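Local coordinates for protein UDP-N-acetylglucosamine pyrophosphorylase (Entamoeba histolytica, PDB 3OC9) that probably catalyses the uridylyl transfer from UTP to N-acetyl-alpha-D-glucosamine 1-phosphate that yields UDP-N-acetyl-alpha-D-glucosamine and diphosphate, at residues L133-F138 and G305-I310. Residues are numbered along the deposited sequence; the frame is centred on the assembly and turned at random.
Unlike the reference sequence in segment 305-310: Ile310 (reference Met).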
loop_
_atom_site.group_PDB
_atom_site.type_symbol
_atom_site.label_atom_id
_atom_site.label_comp_id
_atom_site.label_asym_id
_atom_site.label_seq_id
_atom_site.Cartn_x
_atom_site.Cartn_y
_atom_site.Cartn_z
ATOM N N LEU A 133 20.447 -5.424 -8.536
ATOM C CA LEU A 133 21.175 -5.983 -9.706
ATOM C C LEU A 133 21.586 -4.874 -10.699
ATOM O O LEU A 133 20.885 -3.870 -10.827
ATOM C CB LEU A 133 20.286 -7.008 -10.445
ATOM C CG LEU A 133 19.879 -8.324 -9.755
ATOM C CD1 LEU A 133 18.732 -9.005 -10.506
ATOM C CD2 LEU A 133 21.090 -9.286 -9.636
ATOM N N PRO A 134 22.715 -5.052 -11.426
ATOM C CA PRO A 134 23.065 -4.073 -12.484
ATOM C C PRO A 134 22.074 -4.033 -13.666
ATOM O O PRO A 134 21.545 -5.073 -14.085
ATOM C CB PRO A 134 24.453 -4.539 -12.971
ATOM C CG PRO A 134 24.942 -5.514 -11.953
ATOM C CD PRO A 134 23.727 -6.119 -11.301
ATOM N N VAL A 135 21.809 -2.831 -14.179
ATOM C CA VAL A 135 20.956 -2.625 -15.357
ATOM C C VAL A 135 21.793 -2.936 -16.617
ATOM O O VAL A 135 22.955 -2.550 -16.673
ATOM C CB VAL A 135 20.412 -1.152 -15.383
ATOM C CG1 VAL A 135 19.481 -0.913 -16.574
ATOM C CG2 VAL A 135 19.713 -0.793 -14.032
ATOM N N VAL A 136 21.223 -3.629 -17.614
ATOM C CA VAL A 136 21.987 -4.072 -18.803
ATOM C C VAL A 136 21.413 -3.579 -20.151
ATOM O O VAL A 136 20.254 -3.157 -20.212
ATOM C CB VAL A 136 22.187 -5.634 -18.859
ATOM C CG1 VAL A 136 22.915 -6.145 -17.622
ATOM C CG2 VAL A 136 20.833 -6.382 -19.046
ATOM N N ASP A 137 22.238 -3.610 -21.208
ATOM C CA ASP A 137 21.796 -3.294 -22.586
ATOM C C ASP A 137 21.286 -4.556 -23.312
ATOM O O ASP A 137 21.081 -5.579 -22.669
ATOM C CB ASP A 137 22.905 -2.568 -23.391
ATOM C CG ASP A 137 24.097 -3.459 -23.733
ATOM O OD1 ASP A 137 23.986 -4.706 -23.750
ATOM O OD2 ASP A 137 25.186 -2.893 -24.022
ATOM N N PHE A 138 21.135 -4.516 -24.641
ATOM C CA PHE A 138 20.528 -5.655 -25.369
ATOM C C PHE A 138 21.442 -6.848 -25.750
ATOM O O PHE A 138 20.934 -7.880 -26.199
ATOM C CB PHE A 138 19.682 -5.196 -26.571
ATOM C CG PHE A 138 18.584 -4.201 -26.219
ATOM C CD1 PHE A 138 18.017 -4.165 -24.951
ATOM C CD2 PHE A 138 18.094 -3.321 -27.186
ATOM C CE1 PHE A 138 16.998 -3.256 -24.637
ATOM C CE2 PHE A 138 17.065 -2.408 -26.880
ATOM C CZ PHE A 138 16.524 -2.383 -25.602
ATOM N N GLY A 305 17.285 0.415 -21.216
ATOM C CA GLY A 305 17.836 -0.481 -20.195
ATOM C C GLY A 305 16.872 -1.579 -19.762
ATOM O O GLY A 305 15.656 -1.362 -19.719
ATOM N N ILE A 306 17.426 -2.748 -19.432
ATOM C CA ILE A 306 16.650 -3.922 -18.976
ATOM C C ILE A 306 16.907 -4.199 -17.485
ATOM O O ILE A 306 18.066 -4.360 -17.084
ATOM C CB ILE A 306 16.979 -5.179 -19.854
ATOM C CG1 ILE A 306 16.388 -5.018 -21.257
ATOM C CG2 ILE A 306 16.511 -6.506 -19.173
ATOM C CD1 ILE A 306 16.772 -6.122 -22.234
ATOM N N LYS A 307 15.829 -4.233 -16.680
ATOM C CA LYS A 307 15.865 -4.640 -15.261
ATOM C C LYS A 307 15.210 -6.026 -15.076
ATOM O O LYS A 307 14.035 -6.168 -15.360
ATOM C CB LYS A 307 15.086 -3.637 -14.369
ATOM C CG LYS A 307 15.625 -2.200 -14.308
ATOM C CD LYS A 307 14.644 -1.285 -13.530
ATOM C CE LYS A 307 13.339 -1.118 -14.302
ATOM N NZ LYS A 307 12.226 -0.713 -13.397
ATOM N N LYS A 308 15.965 -7.028 -14.613
ATOM C CA LYS A 308 15.420 -8.363 -14.268
ATOM C C LYS A 308 14.713 -8.322 -12.898
ATOM O O LYS A 308 15.376 -8.103 -11.876
ATOM C CB LYS A 308 16.570 -9.401 -14.255
ATOM C CG LYS A 308 16.159 -10.815 -13.871
ATOM C CD LYS A 308 17.349 -11.661 -13.360
ATOM C CE LYS A 308 18.363 -11.945 -14.445
ATOM N NZ LYS A 308 19.459 -12.860 -13.958
ATOM N N GLU A 309 13.386 -8.543 -12.875
ATOM C CA GLU A 309 12.574 -8.392 -11.646
ATOM C C GLU A 309 11.719 -9.618 -11.272
ATOM O O GLU A 309 11.367 -10.437 -12.138
ATOM C CB GLU A 309 11.642 -7.159 -11.741
ATOM C CG GLU A 309 12.356 -5.799 -11.847
ATOM C CD GLU A 309 11.402 -4.596 -11.884
ATOM O OE1 GLU A 309 10.166 -4.788 -11.890
ATOM O OE2 GLU A 309 11.898 -3.442 -11.925
ATOM N N ILE A 310 11.383 -9.721 -9.979
ATOM C CA ILE A 310 10.389 -10.710 -9.495
ATOM C C ILE A 310 9.219 -9.933 -8.851
ATOM O O ILE A 310 9.424 -8.834 -8.292
ATOM C CB ILE A 310 11.011 -11.771 -8.511
ATOM C CG1 ILE A 310 11.866 -11.090 -7.430
ATOM C CG2 ILE A 310 11.857 -12.859 -9.288
ATOM C CD1 ILE A 310 12.415 -12.014 -6.307
HETATM O O HOH W 1 18.904 -6.438 -14.694
#
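Val136 and Ile306 form a single antiparallel bridge, a hydrogen-bonded pair in which Ile306 N donates to Val136 O at 3.0 Å and Val136 N returns a longer bond, 3.3 Å, to Ile306 O. Past this bridge the backbones spread, and a water accepts from Lys308 N at 3.0 Å and lies within bonding distance of Pro134 O and Ile306 O. A strand and the chain following another can thus be joined at one point and linked by solvent beyond it. Here the bridge ties the residues just after strand 125-134, which lies between 95-100 and 149-154 in the mixed sheet of this UDPGP-family enzyme, to strand 305-309, which pairs with 282-286 in a separate two-stranded sheet. On the face carrying Ile306, Val136 CG2 lies 4.1 Å from Ile306 CB. Farther out, the Ile306 side chain extends at about a right angle to that of Phe138; its CD1 approaches Phe138 CD1 at 3.6 Å, while CG1 lies in plane at the ring edge. Val135 places CG1, anti to its backbone N (chi1 -178°), 4.0 Å from Gly305 CA, where no side chain obstructs it. Leu133 CD1 touches Lys308 CD at 4.1 Å, and the lysine makes a cation-pi contact with Tyr281.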